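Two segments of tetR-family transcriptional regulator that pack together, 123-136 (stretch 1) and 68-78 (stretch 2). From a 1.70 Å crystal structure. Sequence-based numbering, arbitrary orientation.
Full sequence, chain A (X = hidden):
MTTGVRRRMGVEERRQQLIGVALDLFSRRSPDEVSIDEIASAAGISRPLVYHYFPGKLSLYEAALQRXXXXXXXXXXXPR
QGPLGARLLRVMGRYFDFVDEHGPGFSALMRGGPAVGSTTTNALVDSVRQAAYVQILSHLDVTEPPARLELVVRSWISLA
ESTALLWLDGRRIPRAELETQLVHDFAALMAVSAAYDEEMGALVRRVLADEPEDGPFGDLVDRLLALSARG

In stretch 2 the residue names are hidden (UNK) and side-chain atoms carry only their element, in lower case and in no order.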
# COMPACT_ATOMS: atom_id res chain seq x y z
N ALA A 123 0.25 6.12 -14.69
CA ALA A 123 0.27 7.57 -14.50
C ALA A 123 -1.06 8.08 -13.90
O ALA A 123 -1.03 8.90 -12.99
CB ALA A 123 0.57 8.28 -15.81
N LEU A 124 -2.20 7.60 -14.43
CA LEU A 124 -3.51 7.98 -13.90
C LEU A 124 -3.62 7.58 -12.42
O LEU A 124 -4.02 8.41 -11.59
CB LEU A 124 -4.66 7.37 -14.72
CG LEU A 124 -4.88 8.01 -16.10
CD1 LEU A 124 -5.80 7.14 -16.96
CD2 LEU A 124 -5.42 9.41 -15.94
N VAL A 125 -3.26 6.34 -12.09
CA VAL A 125 -3.34 5.90 -10.69
C VAL A 125 -2.45 6.79 -9.81
O VAL A 125 -2.86 7.31 -8.75
CB VAL A 125 -3.01 4.40 -10.55
CG1 VAL A 125 -2.86 3.98 -9.10
CG2 VAL A 125 -4.14 3.57 -11.22
N ASP A 126 -1.22 7.00 -10.26
CA ASP A 126 -0.33 7.90 -9.50
C ASP A 126 -0.86 9.31 -9.34
O ASP A 126 -0.62 9.94 -8.30
CB ASP A 126 1.04 7.95 -10.15
CG ASP A 126 1.84 6.74 -9.85
OD1 ASP A 126 1.60 6.11 -8.80
OD2 ASP A 126 2.73 6.41 -10.65
N SER A 127 -1.56 9.81 -10.36
CA SER A 127 -2.12 11.16 -10.31
C SER A 127 -3.21 11.26 -9.22
O SER A 127 -3.35 12.29 -8.56
CB SER A 127 -2.65 11.60 -11.68
OG SER A 127 -3.90 11.00 -11.97
N VAL A 128 -3.97 10.18 -9.03
CA VAL A 128 -4.96 10.10 -7.93
C VAL A 128 -4.25 10.10 -6.55
O VAL A 128 -4.64 10.85 -5.65
CB VAL A 128 -5.91 8.88 -8.08
CG1 VAL A 128 -6.95 8.86 -6.94
CG2 VAL A 128 -6.62 8.89 -9.44
N ARG A 129 -3.19 9.29 -6.42
CA ARG A 129 -2.41 9.26 -5.18
C ARG A 129 -1.85 10.65 -4.87
O ARG A 129 -1.93 11.12 -3.73
CB ARG A 129 -1.27 8.26 -5.30
CG ARG A 129 -1.76 6.84 -5.39
CD ARG A 129 -0.56 5.93 -5.66
NE ARG A 129 -0.97 4.53 -5.62
CZ ARG A 129 -0.53 3.61 -6.45
NH1 ARG A 129 0.32 3.95 -7.44
NH2 ARG A 129 -0.98 2.36 -6.33
N GLN A 130 -1.31 11.30 -5.90
CA GLN A 130 -0.81 12.66 -5.71
C GLN A 130 -1.93 13.67 -5.36
O GLN A 130 -1.73 14.54 -4.53
CB GLN A 130 -0.01 13.09 -6.95
CG GLN A 130 0.46 14.52 -6.89
CD GLN A 130 1.60 14.72 -5.90
OE1 GLN A 130 2.19 13.76 -5.39
NE2 GLN A 130 1.95 15.98 -5.65
N ALA A 131 -3.11 13.56 -5.97
CA ALA A 131 -4.26 14.41 -5.63
C ALA A 131 -4.64 14.27 -4.15
O ALA A 131 -4.88 15.28 -3.46
CB ALA A 131 -5.46 14.06 -6.50
N ALA A 132 -4.63 13.02 -3.65
CA ALA A 132 -4.87 12.79 -2.22
C ALA A 132 -3.82 13.52 -1.38
O ALA A 132 -4.16 14.23 -0.41
CB ALA A 132 -4.86 11.27 -1.88
N TYR A 133 -2.55 13.35 -1.74
CA TYR A 133 -1.43 13.98 -1.05
C TYR A 133 -1.60 15.52 -0.96
O TYR A 133 -1.49 16.12 0.13
CB TYR A 133 -0.13 13.59 -1.79
CG TYR A 133 1.13 14.15 -1.19
CD1 TYR A 133 1.65 13.65 0.01
CD2 TYR A 133 1.83 15.18 -1.84
CE1 TYR A 133 2.83 14.16 0.56
CE2 TYR A 133 3.02 15.71 -1.28
CZ TYR A 133 3.51 15.17 -0.10
OH TYR A 133 4.67 15.70 0.47
N VAL A 134 -1.87 16.15 -2.10
CA VAL A 134 -2.07 17.60 -2.16
C VAL A 134 -3.21 18.06 -1.23
O VAL A 134 -3.10 19.09 -0.54
CB VAL A 134 -2.30 18.03 -3.63
CG1 VAL A 134 -2.84 19.52 -3.69
CG2 VAL A 134 -0.97 17.90 -4.40
N GLN A 135 -4.31 17.33 -1.23
CA GLN A 135 -5.44 17.70 -0.35
C GLN A 135 -5.10 17.56 1.13
O GLN A 135 -5.44 18.43 1.93
CB GLN A 135 -6.70 16.91 -0.69
CG GLN A 135 -7.32 17.30 -2.06
CD GLN A 135 -7.53 18.84 -2.19
OE1 GLN A 135 -8.14 19.47 -1.35
NE2 GLN A 135 -6.99 19.42 -3.26
N ILE A 136 -4.42 16.47 1.48
CA ILE A 136 -4.07 16.28 2.88
C ILE A 136 -3.13 17.40 3.34
O ILE A 136 -3.36 17.99 4.36
CB ILE A 136 -3.42 14.92 3.10
CG1 ILE A 136 -4.49 13.82 2.90
CG2 ILE A 136 -2.76 14.86 4.51
CD1 ILE A 136 -3.88 12.44 2.67
N UNK A 68 -12.90 7.88 -14.33
CA UNK A 68 -12.98 7.35 -12.95
C UNK A 68 -11.98 8.05 -12.03
O UNK A 68 -12.31 8.41 -10.88
c UNK A 68 -12.70 5.88 -12.97
N UNK A 69 -10.77 8.23 -12.54
CA UNK A 69 -9.69 8.90 -11.80
C UNK A 69 -10.05 10.35 -11.48
O UNK A 69 -9.82 10.82 -10.35
c UNK A 69 -8.38 8.79 -12.60
o UNK A 69 -7.96 7.43 -12.64
N UNK A 70 -10.60 11.07 -12.46
CA UNK A 70 -11.09 12.43 -12.23
C UNK A 70 -12.17 12.49 -11.18
O UNK A 70 -12.19 13.42 -10.34
c UNK A 70 -10.47 13.38 -14.50
c UNK A 70 -11.60 13.06 -13.54
o UNK A 70 -10.72 13.56 -15.71
o UNK A 70 -9.31 13.42 -14.04
N UNK A 71 -13.08 11.53 -11.23
CA UNK A 71 -14.17 11.42 -10.27
C UNK A 71 -13.58 11.28 -8.84
O UNK A 71 -13.89 12.10 -7.93
o UNK A 71 -16.42 10.67 -8.68
c UNK A 71 -16.17 9.92 -9.66
c UNK A 71 -15.07 10.24 -10.67
o UNK A 71 -16.81 8.86 -9.84
N UNK A 72 -12.75 10.26 -8.63
CA UNK A 72 -12.19 10.03 -7.27
C UNK A 72 -11.38 11.23 -6.80
O UNK A 72 -11.52 11.67 -5.66
c UNK A 72 -11.90 8.41 -4.76
c UNK A 72 -10.04 7.07 -5.88
c UNK A 72 -11.32 8.77 -7.22
c UNK A 72 -10.77 8.41 -5.83
N UNK A 73 -10.50 11.75 -7.65
CA UNK A 73 -9.75 12.94 -7.24
C UNK A 73 -10.67 14.10 -6.76
O UNK A 73 -10.36 14.80 -5.78
c UNK A 73 -8.86 13.40 -8.37
N UNK A 74 -11.78 14.33 -7.47
CA UNK A 74 -12.71 15.38 -7.11
C UNK A 74 -13.38 15.09 -5.78
O UNK A 74 -13.67 16.01 -5.01
o UNK A 74 -12.16 16.86 -9.34
c UNK A 74 -13.31 16.32 -9.39
o UNK A 74 -14.06 16.37 -10.38
c UNK A 74 -13.81 15.57 -8.17
N UNK A 75 -13.57 13.80 -5.49
CA UNK A 75 -14.17 13.39 -4.22
C UNK A 75 -13.28 13.73 -3.04
O UNK A 75 -13.77 13.81 -1.92
c UNK A 75 -16.05 10.07 -5.04
c UNK A 75 -14.53 11.90 -4.21
c UNK A 75 -17.82 8.71 -6.11
n UNK A 75 -18.16 8.12 -4.96
n UNK A 75 -18.46 8.38 -7.24
n UNK A 75 -16.87 9.64 -6.17
c UNK A 75 -15.72 11.56 -5.15
N UNK A 76 -11.98 13.93 -3.28
CA UNK A 76 -11.05 14.31 -2.18
C UNK A 76 -11.20 15.75 -1.69
O UNK A 76 -10.65 16.11 -0.63
c UNK A 76 -9.90 11.60 -2.36
c UNK A 76 -7.80 11.11 -4.10
c UNK A 76 -8.47 10.05 -3.52
c UNK A 76 -8.18 12.42 -3.80
c UNK A 76 -9.59 14.10 -2.62
c UNK A 76 -9.51 10.28 -2.64
c UNK A 76 -9.23 12.67 -2.93
N UNK A 77 -11.91 16.58 -2.45
CA UNK A 77 -11.99 18.00 -2.15
C UNK A 77 -13.02 18.18 -1.04
O UNK A 77 -14.15 17.72 -1.18
c UNK A 77 -12.37 18.84 -3.39
c UNK A 77 -12.49 20.32 -2.99
c UNK A 77 -11.29 18.67 -4.48
N UNK A 78 -12.61 18.84 0.04
CA UNK A 78 -13.43 18.95 1.27
C UNK A 78 -13.11 20.30 1.92
O UNK A 78 -11.94 20.66 2.01
c UNK A 78 -13.07 17.80 2.24
c UNK A 78 -13.84 17.80 3.57
o UNK A 78 -16.13 18.00 4.31
c UNK A 78 -15.36 17.58 3.41
o UNK A 78 -15.79 16.96 2.42
O HOH W 1 -9.77 18.47 0.44

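Position 68 carries one side-chain carbon, directed sideways and touching nothing on stretch 1: Ala-68. Position 69 has a carbon followed by one oxygen, a hydroxymethyl group aimed toward the partner helix. Its CB lies 3.6 Å from Val-128 CG2, and one carbon and one oxygen, unbranched, make it Ser-69; its OG is 3.9 Å from Leu-124 CB and finds its hydrogen bond elsewhere in the structure.

Position 70 shows two carbons, the second bearing two oxygens, on a CA-to-CB bond that points away. This short carboxylate is Asp-70. Position 71 repeats the pattern, out of reach of stretch 1, and is Asp-71. At position 72, four carbons fork at the second, and one tip touches Val-128. The fork beyond CB makes it Leu-72, buried, with chi1 t and chi2 p; its CD2 is 3.7 Å from Val-128 CG1.

Position 73 has a lone carbon, its CB, 3.9 Å from Ala-131 CB. That is Ala-73, and its CA stands only 5.6 Å from the CA of Val-128. Position 74 has two carbons, the second bearing two oxygens; its CA-to-CB bond points away, its end comes nearer again, and it makes no contact: Asp-74. Position 75 runs three carbons, a nitrogen, then a carbon with two more nitrogens: the guanidinium of Arg-75. It turns back along its own helix, with NE 2.8 Å from Asp-71 OD1 in a salt bridge.

Position 76 holds one carbon and a six-carbon ring with no further substituent, so it is Phe-76. Its CE2 comes within 3.7 Å of both Val-128 CG1 and Ala-132 CB, while Val-128 O approaches the ring edge, 3.5 Å from CE2. Position 77 branches at its first carbon into two more, all carbon: Val-77, whose CG2 is 4.4 Å from Gln-135 CD. Position 78 has three carbons, the last with two oxygens, and its end leads away; the longer acid is Glu-78.

The rule here is near-parallel helices, 11° between directions and their axes 9.2 Å apart at closest approach, joined without a direct hydrogen bond. Small residues make the close approach: Ala-73 meets Ala-131, and Ser-69 lies against Val-128. Further along stretch 2, Phe-76 supplies the bulk, packing against Val-128, Ala-131 and Ala-132. The acids and Arg-75 stay off the interface. A water-mediated link is added at the Gln-135 end, where water 1 lies 2.7 Å from Phe-76 O and 2.6 Å from Gln-135 OE1, while Gln-135 CG covers the Phe-76 backbone, 3.8 Å from its O.

Stretch 2, residues 68-78: ASDDLADRFVE
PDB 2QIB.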